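Local coordinates for protein Exo-beta-1,3-glucanase (Streptomyces sp. SirexAA-E, PDB 4PEY) that hydrolyses laminarin and laminarioligosaccharides, cutting from the non-reducing ends of these beta-1,3-glucans and yielding glucose and laminaribiose, at residues Leu338-Pro343 with Phe372-Gly377; Thr399-Ala404 with Leu433-Phe438; Lys440-Trp445 with Tyr455-Ala460. The protein carries 1 engineered substitution. All coordinates share one frame; numbering follows the deposited sequence. Where two conformers were deposited one is given.

Contact 1 of 3, residues Leu338-Pro343 with Phe372-Gly377; sequences LVDAGP and FVRIGG
Arg-374 reaches Asp-340 on the neighbouring parallel strand because its CG stands anti to the backbone N (chi1 171°) and its chain then bends at chi3 (71°), bringing NE round to the carboxylate. The grip is side-on and bidentate: NE donates to Asp-340 OD1 at 2.8 Å and NH2 to Asp-340 OD2 at 2.9 Å. Both oxygens lie close to the guanidinium plane, yet they are met from above the carboxylate, the two planes being 68° apart. Over one guanidinium face sits Leu-338 CD2, 4.1 Å above the plane and toward the rim; the other methyl of Leu-338, CD1, lies 3.8 Å from Phe-372 CB. Arg-374 NH1 also bonds Tyr-74 OH, and the guanidinium makes a cation-pi contact with Trp-109. A leucine in place of Arg-374 would probably strand the buried Asp-340 carboxylate without its charged mate, since the NE and NH2 donors would be gone. A water adds a third bond, donating to Asp-340 OD1 and Ala-341 O while accepting from Gly-376 N, where the backbone angles call for glycine. The main chains pair through Val-339 N to Phe-372 O (2.7 Å), Arg-374 N to Val-339 O and Ala-341 N to Arg-374 O. On the opposite face, the beta-branched Val-339 and Val-373 pack against strand 348-352. Strand 337-340 lies between strands 314-317 and 367-375, and the latter pairs in turn with strand 399-403.

Contact 2 of 3, residues Thr399-Ala404 with Leu433-Phe438; sequences TWVWRA and LFVEHF. With BGC (beta-D-glucopyranose), chain B.
Trp-402, Glu-436 and His-437 together grip O3 of a bound beta-D-glucopyranose. His-437 NE2 donates to it at 2.8 Å, Trp-402 NE1 donates at 3.1 Å, and O3 donates a hydrogen bond to Glu-436 OE1 at 2.6 Å. The carboxylate takes a second sugar hydroxyl, with O2 donating to Glu-436 OE2 at 2.6 Å, so a glutamate suits a place where two adjacent hydroxyls need acceptors. Two protein donors help to fix the carboxylate: Trp-400 NE1 donates to Glu-436 OE1 at 2.9 Å, arriving on the anti side 33° out of the carboxylate plane, and Gln-456 holds OE2. Glu-436 CG lies anti to the carbonyl carbon (chi1 -50°) and the chain runs extended beyond it toward the sugar. Trp-402 is held flat between Trp-400 CH2 over one face and Ala-404 CA over the other, each toward the rim, which probably steadies its N-H. His-437 is oriented by the bond from ND1 to Lys-459 O. On the other side of the strands, Arg-403 CB sits over the centre of the Phe-438 ring, a CH-pi contact 4.2 Å from CB to centroid, while Val-401 CG1 meets Phe-438 CZ at 3.5 Å. The extended Arg-403 side chain donates from NH1 to His-437 O at 3.0 Å, nearly straight (168°), and its remaining nitrogens serve Asn-415 and Asp-462. Asp-405 and Gln-130 also bond the sugar, in a substrate site built on successive parallel beta-helix strands of this family 55 glycoside hydrolase.

Contact 3 of 3, residues Lys440-Trp445 with Tyr455-Ala460; sequences KYDVQW and YQNAKA. Engineered in segment 455-460: Ala-458 (natural residue Glu).
Asp-442 and Lys-459 form the salt bridge at the heart of this contact: NZ donates to Asp-442 OD1 at 2.8 Å, meeting the syn lone pair of OD1. Lysine can do this from a residue beyond the strand end because bends at chi2 and chi3 turn CD and CE back toward the carboxylate, and chi4 (175°) carries NZ on. NZ also lies 3.1 Å from Lys-440 O and donates to Tyr-477 O. A water bridges the same groups, donating to Asp-442 OD2 at 2.8 Å and accepting from Ala-460 N at 2.9 Å, with a weak bond from Lys-459 NZ. Asp-442 OD2 accepts in addition from Phe-438 N, so the buried carboxylate has several donors that would probably stabilise its negative charge. The Asn-457 and Asp-442 side chains cross at about a right angle, their flat groups 71° apart, and the amide is positioned by two partners, ND2 bonding Val-435 O and OD1 bonding Ser-496 OG. Further along, Val-443 and Tyr-455 slide past each other in opposite directions, Val-443 CG2 coming 3.5 Å from Tyr-455 OH and 3.7 Å from Tyr-455 CE1. Ala-458, an engineered replacement of the glutamate inferred to be the proton donor, points away from residues 440-445, and its side chain touches Glu-436 and His-437. The two segments meet through side chains: strand 443-445 lies between strands 419-423 and 480-482 of one parallel sheet, and strand 450-458 belongs to another, pairing with strand 429-436 on one side and strand 489-498 on the other.

In the fold
The three contacts follow one another along the chain and advance through space in the same order. Centres of contacts 1 and 2 are about 10 Å apart, those of contacts 2 and 3 about 7 Å, and those of contacts 1 and 3 about 16 Å. Strands 337-340, 367-375, 399-403, 429-436 and 450-458 are successive parallel neighbours, as expected of stacked beta-helix coils; contact 3 also reaches strand 443-445 of a second parallel sheet, joining two faces of the coil. Contact 2 touches both others, and its glucose site adjoins the engineered position in contact 3, while Arg-374 of contact 1 packs beside Trp-402. Substrate recognition and the inferred proton-donor position therefore come from adjacent coils.

Contact 1 of 3, residues Leu338-Pro343 with Phe372-Gly377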
loop_
_atom_site.group_PDB
_atom_site.type_symbol
_atom_site.label_atom_id
_atom_site.label_comp_id
_atom_site.label_asym_id
_atom_site.label_seq_id
_atom_site.Cartn_x
_atom_site.Cartn_y
_atom_site.Cartn_z
ATOM N N LEU A 338 -7.661 -3.837 5.038
ATOM C CA LEU A 338 -7.678 -2.512 5.646
ATOM C C LEU A 338 -7.950 -2.661 7.134
ATOM O O LEU A 338 -8.938 -3.281 7.520
ATOM C CB LEU A 338 -8.744 -1.620 4.994
ATOM C CG LEU A 338 -9.088 -0.276 5.653
ATOM C CD1 LEU A 338 -7.884 0.664 5.720
ATOM C CD2 LEU A 338 -10.233 0.392 4.905
ATOM N N VAL A 339 -7.071 -2.110 7.967
ATOM C CA VAL A 339 -7.304 -2.072 9.406
ATOM C C VAL A 339 -7.761 -0.665 9.750
ATOM O O VAL A 339 -7.060 0.296 9.474
ATOM C CB VAL A 339 -6.044 -2.452 10.216
ATOM C CG1 VAL A 339 -6.310 -2.323 11.720
ATOM C CG2 VAL A 339 -5.621 -3.874 9.874
ATOM N N ASP A 340 -8.951 -0.566 10.333
ATOM C CA ASP A 340 -9.651 0.698 10.535
ATOM C C ASP A 340 -9.841 0.916 12.035
ATOM O O ASP A 340 -10.567 0.158 12.678
ATOM C CB ASP A 340 -10.997 0.635 9.790
ATOM C CG ASP A 340 -11.692 1.978 9.660
ATOM O OD1 ASP A 340 -11.039 3.036 9.773
ATOM O OD2 ASP A 340 -12.919 1.961 9.407
ATOM N N ALA A 341 -9.175 1.924 12.602
ATOM C CA ALA A 341 -9.209 2.145 14.052
ATOM C C ALA A 341 -10.620 2.391 14.581
ATOM O O ALA A 341 -11.444 3.051 13.933
ATOM C CB ALA A 341 -8.298 3.310 14.439
ATOM N N GLY A 342 -10.892 1.851 15.765
ATOM C CA GLY A 342 -12.108 2.181 16.485
ATOM C C GLY A 342 -11.912 3.474 17.262
ATOM O O GLY A 342 -10.782 3.955 17.411
ATOM N N PRO A 343 -13.007 4.061 17.762
ATOM C CA PRO A 343 -12.879 5.316 18.516
ATOM C C PRO A 343 -12.124 5.145 19.833
ATOM O O PRO A 343 -11.529 6.109 20.324
ATOM C CB PRO A 343 -14.334 5.733 18.771
ATOM C CG PRO A 343 -15.156 4.560 18.445
ATOM C CD PRO A 343 -14.409 3.721 17.473
ATOM N N PHE A 372 -3.432 -1.804 4.582
ATOM C CA PHE A 372 -3.712 -0.387 4.731
ATOM C C PHE A 372 -4.230 -0.144 6.135
ATOM O O PHE A 372 -4.927 -0.988 6.702
ATOM C CB PHE A 372 -4.715 0.064 3.665
ATOM C CG PHE A 372 -4.352 -0.403 2.281
ATOM C CD1 PHE A 372 -3.088 -0.150 1.767
ATOM C CD2 PHE A 372 -5.246 -1.136 1.513
ATOM C CE1 PHE A 372 -2.723 -0.596 0.508
ATOM C CE2 PHE A 372 -4.893 -1.579 0.244
ATOM C CZ PHE A 372 -3.631 -1.313 -0.261
ATOM N N VAL A 373 -3.865 0.994 6.711
ATOM C CA VAL A 373 -4.362 1.354 8.027
ATOM C C VAL A 373 -4.991 2.732 7.946
ATOM O O VAL A 373 -4.453 3.624 7.287
ATOM C CB VAL A 373 -3.241 1.331 9.088
ATOM C CG1 VAL A 373 -3.792 1.745 10.457
ATOM C CG2 VAL A 373 -2.615 -0.061 9.153
ATOM N N ARG A 374 -6.156 2.883 8.573
ATOM C CA ARG A 374 -6.854 4.162 8.619
ATOM C C ARG A 374 -7.184 4.517 10.060
ATOM O O ARG A 374 -7.676 3.659 10.811
ATOM C CB ARG A 374 -8.142 4.121 7.791
ATOM C CG ARG A 374 -9.015 5.355 7.986
ATOM C CD ARG A 374 -10.161 5.389 6.986
ATOM N NE ARG A 374 -11.175 4.375 7.268
ATOM C CZ ARG A 374 -12.043 3.922 6.364
ATOM N NH1 ARG A 374 -12.006 4.390 5.119
ATOM N NH2 ARG A 374 -12.953 3.013 6.701
ATOM N N ILE A 375 -6.900 5.764 10.445
ATOM C CA ILE A 375 -7.287 6.260 11.763
ATOM C C ILE A 375 -8.191 7.485 11.597
ATOM O O ILE A 375 -7.723 8.578 11.262
ATOM C CB ILE A 375 -6.065 6.615 12.650
ATOM C CG1 ILE A 375 -5.057 5.454 12.685
ATOM C CG2 ILE A 375 -6.532 7.003 14.062
ATOM C CD1 ILE A 375 -3.944 5.569 11.648
ATOM N N GLY A 376 -9.493 7.290 11.807
ATOM C CA GLY A 376 -10.470 8.347 11.580
ATOM C C GLY A 376 -10.969 8.431 10.145
ATOM O O GLY A 376 -10.524 7.681 9.272
ATOM N N GLY A 377 -11.900 9.346 9.891
ATOM C CA GLY A 377 -12.391 9.577 8.541
ATOM C C GLY A 377 -13.782 9.026 8.294
ATOM O O GLY A 377 -14.611 9.673 7.648
HETATM O O HOH W 1 -10.823 4.747 11.917
#

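Contact 2 of 3, residues Thr399-Ala404 with Leu433-Phe438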
loop_
_atom_site.group_PDB
_atom_site.type_symbol
_atom_site.label_atom_id
_atom_site.label_comp_id
_atom_site.label_asym_id
_atom_site.label_seq_id
_atom_site.Cartn_x
_atom_site.Cartn_y
_atom_site.Cartn_z
ATOM N N THR A 399 2.325 -0.532 1.687
ATOM C CA THR A 399 1.425 -0.195 2.774
ATOM C C THR A 399 1.059 1.285 2.674
ATOM O O THR A 399 1.836 2.089 2.163
ATOM C CB THR A 399 2.050 -0.515 4.156
ATOM O OG1 THR A 399 1.064 -0.349 5.173
ATOM C CG2 THR A 399 3.221 0.382 4.457
ATOM N N TRP A 400 -0.157 1.615 3.106
ATOM C CA TRP A 400 -0.575 2.996 3.324
ATOM C C TRP A 400 -1.088 3.057 4.736
ATOM O O TRP A 400 -2.104 2.433 5.060
ATOM C CB TRP A 400 -1.672 3.445 2.355
ATOM C CG TRP A 400 -2.046 4.936 2.415
ATOM C CD1 TRP A 400 -1.209 6.000 2.642
ATOM C CD2 TRP A 400 -3.358 5.500 2.217
ATOM N NE1 TRP A 400 -1.922 7.191 2.585
ATOM C CE2 TRP A 400 -3.237 6.905 2.320
ATOM C CE3 TRP A 400 -4.616 4.951 1.944
ATOM C CZ2 TRP A 400 -4.328 7.760 2.159
ATOM C CZ3 TRP A 400 -5.706 5.808 1.793
ATOM C CH2 TRP A 400 -5.555 7.193 1.919
ATOM N N VAL A 401 -0.377 3.803 5.572
ATOM C CA VAL A 401 -0.729 3.945 6.971
ATOM C C VAL A 401 -1.112 5.410 7.127
ATOM O O VAL A 401 -0.268 6.295 7.000
ATOM C CB VAL A 401 0.447 3.519 7.885
ATOM C CG1 VAL A 401 0.104 3.713 9.353
ATOM C CG2 VAL A 401 0.814 2.072 7.602
ATOM N N TRP A 402 -2.394 5.655 7.386
ATOM C CA TRP A 402 -2.987 6.973 7.151
ATOM C C TRP A 402 -3.841 7.472 8.300
ATOM O O TRP A 402 -4.917 6.926 8.562
ATOM C CB TRP A 402 -3.832 6.911 5.874
ATOM C CG TRP A 402 -4.525 8.177 5.395
ATOM C CD1 TRP A 402 -3.939 9.262 4.796
ATOM C CD2 TRP A 402 -5.937 8.433 5.388
ATOM N NE1 TRP A 402 -4.902 10.185 4.431
ATOM C CE2 TRP A 402 -6.134 9.701 4.789
ATOM C CE3 TRP A 402 -7.055 7.719 5.837
ATOM C CZ2 TRP A 402 -7.402 10.259 4.625
ATOM C CZ3 TRP A 402 -8.310 8.282 5.685
ATOM C CH2 TRP A 402 -8.473 9.538 5.078
ATOM N N ARG A 403 -3.364 8.509 8.985
ATOM C CA ARG A 403 -4.220 9.249 9.902
ATOM C C ARG A 403 -5.077 10.186 9.047
ATOM O O ARG A 403 -4.543 10.990 8.277
ATOM C CB ARG A 403 -3.405 10.025 10.942
ATOM C CG ARG A 403 -4.273 10.948 11.783
ATOM C CD ARG A 403 -3.526 11.635 12.922
ATOM N NE ARG A 403 -4.407 12.623 13.540
ATOM C CZ ARG A 403 -4.370 13.931 13.305
ATOM N NH1 ARG A 403 -3.453 14.465 12.505
ATOM N NH2 ARG A 403 -5.251 14.716 13.891
ATOM N N ALA A 404 -6.402 10.064 9.147
ATOM C CA ALA A 404 -7.295 10.795 8.238
ATOM C C ALA A 404 -7.130 12.313 8.353
ATOM O O ALA A 404 -7.096 12.859 9.456
ATOM C CB ALA A 404 -8.757 10.416 8.496
ATOM N N LEU A 433 6.445 2.444 0.567
ATOM C CA LEU A 433 6.004 2.824 1.902
ATOM C C LEU A 433 5.305 4.189 1.887
ATOM O O LEU A 433 5.919 5.189 1.539
ATOM C CB LEU A 433 7.209 2.847 2.846
ATOM C CG LEU A 433 7.030 3.200 4.322
ATOM C CD1 LEU A 433 6.171 2.159 4.997
ATOM C CD2 LEU A 433 8.399 3.291 5.004
ATOM N N PHE A 434 4.022 4.218 2.243
ATOM C CA PHE A 434 3.231 5.451 2.238
ATOM C C PHE A 434 2.693 5.662 3.650
ATOM O O PHE A 434 1.902 4.844 4.120
ATOM C CB PHE A 434 2.037 5.366 1.271
ATOM C CG PHE A 434 2.386 5.106 -0.182
ATOM C CD1 PHE A 434 2.821 3.856 -0.602
ATOM C CD2 PHE A 434 2.176 6.096 -1.143
ATOM C CE1 PHE A 434 3.099 3.611 -1.938
ATOM C CE2 PHE A 434 2.429 5.860 -2.486
ATOM C CZ PHE A 434 2.892 4.608 -2.891
ATOM N N VAL A 435 3.108 6.724 4.335
ATOM C CA VAL A 435 2.678 6.947 5.721
ATOM C C VAL A 435 2.424 8.433 5.935
ATOM O O VAL A 435 3.306 9.247 5.644
ATOM C CB VAL A 435 3.734 6.451 6.751
ATOM C CG1 VAL A 435 3.183 6.555 8.178
ATOM C CG2 VAL A 435 4.157 5.014 6.455
ATOM N N GLU A 436 1.239 8.793 6.437
ATOM C CA GLU A 436 0.828 10.211 6.464
ATOM C C GLU A 436 0.035 10.687 7.673
ATOM O O GLU A 436 -0.859 9.984 8.161
ATOM C CB GLU A 436 -0.034 10.543 5.245
ATOM C CG GLU A 436 0.509 10.133 3.892
ATOM C CD GLU A 436 -0.399 10.638 2.805
ATOM O OE1 GLU A 436 -1.500 10.057 2.649
ATOM O OE2 GLU A 436 -0.044 11.654 2.157
ATOM N N HIS A 437 0.377 11.906 8.109
ATOM C CA HIS A 437 -0.428 12.793 8.959
ATOM C C HIS A 437 -0.388 12.501 10.463
ATOM O O HIS A 437 -1.197 13.055 11.209
ATOM C CB HIS A 437 -1.900 12.816 8.505
ATOM C CG HIS A 437 -2.093 13.096 7.045
ATOM N ND1 HIS A 437 -1.509 14.166 6.395
ATOM C CD2 HIS A 437 -2.822 12.439 6.108
ATOM C CE1 HIS A 437 -1.862 14.149 5.121
ATOM N NE2 HIS A 437 -2.654 13.110 4.920
ATOM N N PHE A 438 0.563 11.689 10.924
ATOM C CA PHE A 438 0.622 11.345 12.348
ATOM C C PHE A 438 1.052 12.533 13.214
ATOM O O PHE A 438 1.725 13.458 12.734
ATOM C CB PHE A 438 1.522 10.117 12.528
ATOM C CG PHE A 438 0.880 8.899 11.968
ATOM C CD1 PHE A 438 0.069 8.102 12.765
ATOM C CD2 PHE A 438 0.954 8.631 10.605
ATOM C CE1 PHE A 438 -0.605 7.024 12.227
ATOM C CE2 PHE A 438 0.273 7.565 10.058
ATOM C CZ PHE A 438 -0.514 6.758 10.868
HETATM C C2 BGC B . -2.679 13.492 0.765
HETATM C C3 BGC B . -3.759 12.529 1.250
HETATM C C4 BGC B . -5.049 13.292 1.506
HETATM C C5 BGC B . -5.459 14.038 0.247
HETATM C C6 BGC B . -6.768 14.783 0.458
HETATM C C1 BGC B . -3.185 14.409 -0.351
HETATM O O2 BGC B . -1.553 12.747 0.324
HETATM O O3 BGC B . -3.343 11.909 2.448
HETATM O O4 BGC B . -6.070 12.415 1.919
HETATM O O5 BGC B . -4.449 14.973 -0.052
HETATM O O6 BGC B . -6.552 15.869 1.330
#

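Contact 3 of 3, residues Lys440-Trp445 with Tyr455-Ala460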
loop_
_atom_site.group_PDB
_atom_site.type_symbol
_atom_site.label_atom_id
_atom_site.label_comp_id
_atom_site.label_asym_id
_atom_site.label_seq_id
_atom_site.Cartn_x
_atom_site.Cartn_y
_atom_site.Cartn_z
ATOM N N LYS A 440 3.078 12.675 15.702
ATOM C CA LYS A 440 4.512 12.667 15.982
ATOM C C LYS A 440 5.280 12.009 14.824
ATOM O O LYS A 440 5.103 12.426 13.678
ATOM C CB LYS A 440 4.778 11.997 17.334
ATOM C CG LYS A 440 4.060 12.749 18.466
ATOM C CD LYS A 440 4.455 12.285 19.849
ATOM C CE LYS A 440 3.720 13.105 20.910
ATOM N NZ LYS A 440 4.038 14.563 20.812
ATOM N N TYR A 441 6.136 11.023 15.096
ATOM C CA TYR A 441 6.921 10.400 14.027
ATOM C C TYR A 441 6.069 9.488 13.152
ATOM O O TYR A 441 5.548 8.475 13.632
ATOM C CB TYR A 441 8.076 9.557 14.586
ATOM C CG TYR A 441 9.134 10.294 15.368
ATOM C CD1 TYR A 441 9.926 11.265 14.768
ATOM C CD2 TYR A 441 9.381 9.977 16.697
ATOM C CE1 TYR A 441 10.918 11.924 15.484
ATOM C CE2 TYR A 441 10.368 10.620 17.414
ATOM C CZ TYR A 441 11.131 11.598 16.804
ATOM O OH TYR A 441 12.116 12.237 17.526
ATOM N N ASP A 442 5.962 9.797 11.864
ATOM C CA ASP A 442 5.220 8.909 10.971
ATOM C C ASP A 442 5.903 7.545 10.877
ATOM O O ASP A 442 5.240 6.520 11.010
ATOM C CB ASP A 442 5.059 9.550 9.597
ATOM C CG ASP A 442 4.523 10.961 9.688
ATOM O OD1 ASP A 442 5.316 11.857 10.055
ATOM O OD2 ASP A 442 3.315 11.181 9.411
ATOM N N VAL A 443 7.217 7.537 10.660
ATOM C CA VAL A 443 7.996 6.301 10.655
ATOM C C VAL A 443 9.196 6.450 11.579
ATOM O O VAL A 443 9.904 7.465 11.525
ATOM C CB VAL A 443 8.490 5.929 9.226
ATOM C CG1 VAL A 443 9.441 4.727 9.263
ATOM C CG2 VAL A 443 7.304 5.638 8.312
ATOM N N GLN A 444 9.398 5.444 12.426
ATOM C CA GLN A 444 10.596 5.362 13.241
ATOM C C GLN A 444 11.255 4.005 12.998
ATOM O O GLN A 444 10.586 2.978 12.954
ATOM C CB GLN A 444 10.265 5.558 14.725
ATOM C CG GLN A 444 11.476 5.472 15.639
ATOM C CD GLN A 444 11.162 5.848 17.076
ATOM O OE1 GLN A 444 9.999 5.944 17.469
ATOM N NE2 GLN A 444 12.205 6.064 17.870
ATOM N N TRP A 445 12.571 4.017 12.821
ATOM C CA TRP A 445 13.309 2.796 12.528
ATOM C C TRP A 445 14.387 2.613 13.581
ATOM O O TRP A 445 15.312 3.424 13.665
ATOM C CB TRP A 445 13.925 2.859 11.126
ATOM C CG TRP A 445 14.020 1.530 10.432
ATOM C CD1 TRP A 445 14.818 0.468 10.778
ATOM C CD2 TRP A 445 13.308 1.131 9.257
ATOM N NE1 TRP A 445 14.638 -0.567 9.891
ATOM C CE2 TRP A 445 13.719 -0.186 8.946
ATOM C CE3 TRP A 445 12.364 1.759 8.438
ATOM C CZ2 TRP A 445 13.216 -0.889 7.846
ATOM C CZ3 TRP A 445 11.861 1.059 7.338
ATOM C CH2 TRP A 445 12.293 -0.253 7.054
ATOM N N TYR A 455 9.491 6.139 -0.421
ATOM C CA TYR A 455 8.716 6.619 0.714
ATOM C C TYR A 455 7.925 7.847 0.310
ATOM O O TYR A 455 8.464 8.757 -0.329
ATOM C CB TYR A 455 9.623 6.957 1.902
ATOM C CG TYR A 455 8.896 7.426 3.148
ATOM C CD1 TYR A 455 7.911 6.638 3.734
ATOM C CD2 TYR A 455 9.212 8.646 3.756
ATOM C CE1 TYR A 455 7.252 7.046 4.883
ATOM C CE2 TYR A 455 8.563 9.065 4.921
ATOM C CZ TYR A 455 7.585 8.260 5.481
ATOM O OH TYR A 455 6.927 8.653 6.631
ATOM N N GLN A 456 6.647 7.866 0.676
ATOM C CA GLN A 456 5.818 9.061 0.515
ATOM C C GLN A 456 5.168 9.406 1.839
ATOM O O GLN A 456 4.484 8.567 2.442
ATOM C CB GLN A 456 4.739 8.869 -0.559
ATOM C CG GLN A 456 3.906 10.154 -0.826
ATOM C CD GLN A 456 2.670 10.283 0.055
ATOM O OE1 GLN A 456 1.880 9.342 0.185
ATOM N NE2 GLN A 456 2.501 11.457 0.671
ATOM N N ASN A 457 5.393 10.636 2.294
ATOM C CA ASN A 457 4.765 11.146 3.496
ATOM C C ASN A 457 4.149 12.514 3.265
ATOM O O ASN A 457 4.640 13.290 2.442
ATOM C CB ASN A 457 5.780 11.245 4.635
ATOM C CG ASN A 457 5.307 12.154 5.755
ATOM O OD1 ASN A 457 5.592 13.357 5.768
ATOM N ND2 ASN A 457 4.571 11.584 6.702
ATOM N N ALA A 458 3.064 12.796 3.978
ATOM C CA ALA A 458 2.637 14.174 4.197
ATOM C C ALA A 458 2.461 14.327 5.690
ATOM O O ALA A 458 1.960 13.414 6.352
ATOM C CB ALA A 458 1.349 14.504 3.450
ATOM N N LYS A 459 2.891 15.462 6.230
ATOM C CA LYS A 459 2.782 15.711 7.662
ATOM C C LYS A 459 1.340 16.059 8.035
ATOM O O LYS A 459 0.520 16.353 7.163
ATOM C CB LYS A 459 3.747 16.826 8.082
ATOM C CG LYS A 459 5.235 16.433 7.991
ATOM C CD LYS A 459 5.610 15.252 8.893
ATOM C CE LYS A 459 5.336 15.526 10.364
ATOM N NZ LYS A 459 5.599 14.339 11.236
ATOM N N ALA A 460 1.029 15.989 9.326
ATOM C CA ALA A 460 -0.286 16.396 9.829
ATOM C C ALA A 460 -0.621 17.817 9.380
ATOM O O ALA A 460 0.206 18.714 9.515
ATOM C CB ALA A 460 -0.324 16.309 11.353
HETATM O O HOH W 2 2.699 13.799 10.272
#